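Local coordinates for putative type VI secretion protein (Escherichia coli, PDB 6SKI) that probably hydrolyses phospholipids as a toxic effector of the type VI secretion system, loaded for delivery on the VgrG spike, at residues 237-241 with 427-433; 275-281 with 296-302. All coordinates share one frame. Residues are numbered along the deposited sequence.

Contact 1 of 2, residues 237-241 with 427-433; sequences EVRFL and AAQEAGV
Strand 237-241 runs past the last helical turn and the C-terminal exit of helix 416-431, the short axes of 237-241 and 427-431 lying 8.5 Å apart with N-to-C directions at 145°. The strand is extended except at Arg-239, whose phi/psi of -87/-56° breaks the regular pattern, so that the CA-to-CB bonds of Arg-239 and Phe-240 both point toward the helix. Arg-239 (chi1 t, chi2 t, chi3 p) stretches along the chain leaving the helix: CD is 3.9 Å from Ala-431 O, and NH2 is 3.6 Å from Val-433 CA, which lies over one face of the guanidinium. Arg-239 NH1 comes within 3.3 Å of Gly-432 O at an angle too poor for a hydrogen bond; the charge is met by a salt bridge to Asp-192. Gly-432, at positive phi (111°), ends the helix in a Schellman motif, with Val-433 N bonded to Ala-428 O (3.0 Å). Phe-240 (chi1 t, chi2 70°) is the nearest strand residue to Ala-431, CA to CA 6.1 Å. Phe-240 CD1 lies 3.4 Å from Ala-431 CB, CE2 3.6 Å from Ala-428 CB and CZ 3.9 Å from Ala-427 CB; Ala-428 CA makes a CH-pi contact, 3.8 Å from the ring centroid. Phe-240 CB meets Val-433 CG2 at 3.8 Å. With no hydrogen bond across, this helix-on-sheet contact depends on alanines small enough to admit the ring.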
# COMPACT_ATOMS: atom_id res chain seq x y z
N GLU A 237 -7.33 -18.71 6.19
CA GLU A 237 -8.13 -18.46 5.01
C GLU A 237 -8.35 -16.96 4.89
O GLU A 237 -8.35 -16.25 5.89
CB GLU A 237 -9.46 -19.22 5.09
CG GLU A 237 -10.45 -18.93 3.98
CD GLU A 237 -11.58 -19.94 3.93
OE1 GLU A 237 -11.57 -20.87 4.75
OE2 GLU A 237 -12.47 -19.79 3.07
N VAL A 238 -8.52 -16.48 3.67
CA VAL A 238 -8.76 -15.06 3.42
C VAL A 238 -10.25 -14.87 3.18
O VAL A 238 -10.84 -15.50 2.30
CB VAL A 238 -7.94 -14.54 2.23
CG1 VAL A 238 -8.25 -13.08 1.98
CG2 VAL A 238 -6.46 -14.71 2.50
N ARG A 239 -10.87 -13.99 3.98
CA ARG A 239 -12.28 -13.70 3.82
C ARG A 239 -12.52 -12.59 2.80
O ARG A 239 -13.25 -12.77 1.83
CB ARG A 239 -12.90 -13.32 5.17
CG ARG A 239 -14.41 -13.24 5.15
CD ARG A 239 -14.98 -12.87 6.50
NE ARG A 239 -14.25 -11.77 7.12
CZ ARG A 239 -14.56 -11.25 8.30
NH1 ARG A 239 -15.58 -11.74 8.98
NH2 ARG A 239 -13.85 -10.26 8.80
N PHE A 240 -11.90 -11.43 3.01
CA PHE A 240 -12.07 -10.29 2.12
C PHE A 240 -10.71 -9.74 1.72
O PHE A 240 -9.83 -9.55 2.56
CB PHE A 240 -12.89 -9.18 2.79
CG PHE A 240 -13.09 -7.98 1.91
CD1 PHE A 240 -13.91 -8.05 0.81
CD2 PHE A 240 -12.46 -6.78 2.20
CE1 PHE A 240 -14.10 -6.95 0.00
CE2 PHE A 240 -12.65 -5.68 1.39
CZ PHE A 240 -13.47 -5.77 0.30
N LEU A 241 -10.54 -9.50 0.42
CA LEU A 241 -9.35 -8.86 -0.13
C LEU A 241 -9.77 -7.48 -0.64
O LEU A 241 -10.51 -7.38 -1.62
CB LEU A 241 -8.74 -9.70 -1.24
CG LEU A 241 -7.35 -9.31 -1.74
CD1 LEU A 241 -6.36 -9.32 -0.61
CD2 LEU A 241 -6.91 -10.26 -2.84
N ALA A 427 -18.07 -2.55 0.60
CA ALA A 427 -17.67 -3.85 0.07
C ALA A 427 -17.27 -4.81 1.18
O ALA A 427 -17.70 -5.97 1.21
CB ALA A 427 -16.53 -3.68 -0.93
N ALA A 428 -16.44 -4.33 2.11
CA ALA A 428 -15.98 -5.19 3.19
C ALA A 428 -17.13 -5.61 4.10
O ALA A 428 -17.21 -6.77 4.52
CB ALA A 428 -14.89 -4.49 3.99
N GLN A 429 -18.03 -4.68 4.42
CA GLN A 429 -19.18 -5.01 5.25
C GLN A 429 -20.10 -6.00 4.56
O GLN A 429 -20.73 -6.82 5.23
CB GLN A 429 -19.93 -3.73 5.62
CG GLN A 429 -19.29 -2.97 6.76
CD GLN A 429 -19.72 -1.52 6.80
OE1 GLN A 429 -20.60 -1.10 6.05
NE2 GLN A 429 -19.11 -0.74 7.68
N GLU A 430 -20.20 -5.94 3.23
CA GLU A 430 -20.91 -7.00 2.52
C GLU A 430 -20.19 -8.33 2.66
O GLU A 430 -20.83 -9.37 2.82
CB GLU A 430 -21.05 -6.64 1.04
CG GLU A 430 -22.30 -5.85 0.70
CD GLU A 430 -22.43 -5.61 -0.78
OE1 GLU A 430 -23.09 -4.62 -1.17
OE2 GLU A 430 -21.87 -6.40 -1.57
N ALA A 431 -18.86 -8.31 2.62
CA ALA A 431 -18.10 -9.55 2.76
C ALA A 431 -18.20 -10.16 4.15
O ALA A 431 -17.78 -11.31 4.33
CB ALA A 431 -16.63 -9.31 2.42
N GLY A 432 -18.72 -9.43 5.13
CA GLY A 432 -18.83 -9.93 6.49
C GLY A 432 -17.92 -9.22 7.47
O GLY A 432 -18.02 -9.49 8.68
N VAL A 433 -17.05 -8.33 7.02
CA VAL A 433 -16.13 -7.64 7.91
C VAL A 433 -16.88 -6.64 8.76
O VAL A 433 -17.81 -5.96 8.30
CB VAL A 433 -15.02 -6.96 7.09
CG1 VAL A 433 -13.88 -6.57 7.99
CG2 VAL A 433 -14.54 -7.88 5.99

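Contact 2 of 2, residues 275-281 with 296-302; sequences VAKKVFQ and SIKGMWP
Residues 275-277 lead into strand 278-281; the segment 296-302 is a turn approaching the next parallel strand. Ser-296 OG accepts from Lys-298 N (2.9 Å), an ST turn. Ile-297 (chi1 p, chi2 t) points toward the strand, its CD1 3.7 Å from Val-279 CG1, while its carbonyl O takes a bond from Trp-301 N (3.0 Å). Trp-301 (chi1 m, chi2 101°), its CA 6.2 Å from Val-279 CA, lays its indole against Val-279, whose CG2 sits 3.7 Å from the six-membered-ring centroid in a CH-pi contact; Trp-301 CZ2 reaches Val-275 CG1 at 3.9 Å and CH2 reaches Ala-276 O at 3.4 Å. NE1 is hydrogen-bonded to Leu-271 O. Pro-302, its CA 5.3 Å from that of Phe-280, brings CD to 3.2 Å from Val-279 O. Phe-280 CA makes a CA-H...O contact to Pro-302 O at 3.6 Å. The Gln-281 N to Pro-302 O hydrogen bond (3.2 Å, 161°) lies at the start of the parallel pairing of strands 278-284 and 303-306 in the central sheet of an alpha/beta-hydrolase-type catalytic domain.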
# COMPACT_ATOMS: atom_id res chain seq x y z
N VAL A 275 -8.78 -17.57 -3.97
CA VAL A 275 -7.82 -16.77 -3.22
C VAL A 275 -8.49 -16.12 -2.02
O VAL A 275 -7.84 -15.84 -1.01
CB VAL A 275 -7.16 -15.73 -4.14
CG1 VAL A 275 -8.11 -14.59 -4.45
CG2 VAL A 275 -5.88 -15.21 -3.52
N ALA A 276 -9.80 -15.88 -2.10
CA ALA A 276 -10.55 -15.25 -1.03
C ALA A 276 -12.03 -15.48 -1.31
O ALA A 276 -12.42 -15.85 -2.42
CB ALA A 276 -10.24 -13.76 -0.92
N LYS A 277 -12.85 -15.25 -0.29
CA LYS A 277 -14.28 -15.42 -0.46
C LYS A 277 -14.89 -14.23 -1.20
O LYS A 277 -15.74 -14.40 -2.08
CB LYS A 277 -14.95 -15.64 0.89
CG LYS A 277 -14.35 -16.80 1.66
CD LYS A 277 -15.20 -17.23 2.84
CE LYS A 277 -14.72 -16.60 4.13
NZ LYS A 277 -13.55 -17.32 4.71
N LYS A 278 -14.46 -13.02 -0.86
CA LYS A 278 -14.85 -11.81 -1.57
C LYS A 278 -13.62 -10.97 -1.83
O LYS A 278 -12.78 -10.80 -0.95
CB LYS A 278 -15.88 -11.00 -0.77
CG LYS A 278 -17.16 -11.75 -0.45
CD LYS A 278 -17.94 -12.07 -1.71
CE LYS A 278 -19.41 -12.25 -1.41
NZ LYS A 278 -19.88 -11.25 -0.42
N VAL A 279 -13.51 -10.45 -3.05
CA VAL A 279 -12.42 -9.57 -3.44
C VAL A 279 -13.04 -8.33 -4.08
O VAL A 279 -13.96 -8.44 -4.89
CB VAL A 279 -11.44 -10.25 -4.42
CG1 VAL A 279 -10.34 -9.29 -4.83
CG2 VAL A 279 -10.85 -11.50 -3.80
N PHE A 280 -12.54 -7.16 -3.70
CA PHE A 280 -13.00 -5.90 -4.26
C PHE A 280 -11.82 -4.98 -4.50
O PHE A 280 -10.99 -4.80 -3.60
CB PHE A 280 -14.01 -5.21 -3.35
CG PHE A 280 -14.63 -3.98 -3.94
CD1 PHE A 280 -15.48 -4.07 -5.02
CD2 PHE A 280 -14.34 -2.73 -3.42
CE1 PHE A 280 -16.05 -2.94 -5.56
CE2 PHE A 280 -14.91 -1.60 -3.96
CZ PHE A 280 -15.76 -1.71 -5.03
N GLN A 281 -11.72 -4.42 -5.70
CA GLN A 281 -10.74 -3.40 -6.00
C GLN A 281 -11.43 -2.13 -6.48
O GLN A 281 -12.37 -2.18 -7.27
CB GLN A 281 -9.75 -3.84 -7.07
CG GLN A 281 -8.52 -2.96 -7.11
CD GLN A 281 -7.47 -3.44 -8.06
OE1 GLN A 281 -7.77 -3.98 -9.12
NE2 GLN A 281 -6.21 -3.23 -7.70
N SER A 296 -4.78 -4.89 -12.80
CA SER A 296 -6.23 -4.93 -12.71
C SER A 296 -6.74 -6.34 -12.49
O SER A 296 -6.16 -7.32 -12.97
CB SER A 296 -6.86 -4.35 -13.98
OG SER A 296 -8.22 -4.72 -14.09
N ILE A 297 -7.83 -6.44 -11.74
CA ILE A 297 -8.53 -7.69 -11.50
C ILE A 297 -9.88 -7.70 -12.22
O ILE A 297 -10.76 -8.48 -11.88
CB ILE A 297 -8.68 -7.96 -10.00
CG1 ILE A 297 -9.69 -6.98 -9.38
CG2 ILE A 297 -7.35 -7.84 -9.30
CD1 ILE A 297 -10.05 -7.30 -7.96
N LYS A 298 -10.04 -6.85 -13.23
CA LYS A 298 -11.29 -6.74 -13.96
C LYS A 298 -11.51 -7.99 -14.80
O LYS A 298 -10.60 -8.46 -15.47
CB LYS A 298 -11.30 -5.50 -14.84
CG LYS A 298 -12.66 -5.15 -15.40
CD LYS A 298 -13.05 -3.73 -15.05
CE LYS A 298 -14.55 -3.55 -15.07
NZ LYS A 298 -15.22 -4.41 -14.06
N GLY A 299 -12.73 -8.53 -14.75
CA GLY A 299 -13.09 -9.73 -15.44
C GLY A 299 -13.06 -10.97 -14.57
O GLY A 299 -13.87 -11.88 -14.77
N MET A 300 -12.14 -11.02 -13.61
CA MET A 300 -12.03 -12.13 -12.69
C MET A 300 -12.71 -11.85 -11.35
O MET A 300 -13.41 -12.71 -10.82
CB MET A 300 -10.55 -12.48 -12.47
CG MET A 300 -9.72 -12.45 -13.74
SD MET A 300 -10.11 -13.81 -14.86
CE MET A 300 -9.67 -13.09 -16.44
N TRP A 301 -12.50 -10.67 -10.80
CA TRP A 301 -13.08 -10.25 -9.53
C TRP A 301 -13.74 -8.90 -9.69
O TRP A 301 -13.47 -8.18 -10.65
CB TRP A 301 -11.99 -10.19 -8.45
CG TRP A 301 -11.48 -11.53 -8.05
CD1 TRP A 301 -10.32 -12.12 -8.45
CD2 TRP A 301 -12.11 -12.46 -7.17
NE1 TRP A 301 -10.19 -13.35 -7.87
CE2 TRP A 301 -11.28 -13.59 -7.08
CE3 TRP A 301 -13.31 -12.45 -6.44
CZ2 TRP A 301 -11.60 -14.69 -6.29
CZ3 TRP A 301 -13.62 -13.54 -5.66
CH2 TRP A 301 -12.77 -14.65 -5.60
N PRO A 302 -14.63 -8.53 -8.76
CA PRO A 302 -15.28 -7.22 -8.85
C PRO A 302 -14.28 -6.08 -8.74
O PRO A 302 -13.49 -6.01 -7.80
CB PRO A 302 -16.25 -7.24 -7.67
CG PRO A 302 -16.59 -8.69 -7.56
CD PRO A 302 -15.24 -9.33 -7.69

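Overall arrangement
Followed from the N terminus, past the earlier strands of the sheet, the chain reaches strand 237-243, then strand 278-284, turns back through 294-296 and the loop at 296-302, and continues into strand 303-306. Contact 2 closes this short loop, with 14 residues between its segments. Contact 1 closes a far longer one, with 185 residues between its segments, when helix 416-431 returns to the sheet; contact 2 falls wholly within that span. Their centres are 11 Å apart, and they meet directly: parallel strands 237-243 and 278-284 pair through Leu-241 N to Lys-278 O and Leu-241 O to Phe-280 N (both 2.9 Å, probable hydrogen bonds). Ala-427 CB also packs on Phe-280 CD2 at 3.4 Å, so the helix covers both strands.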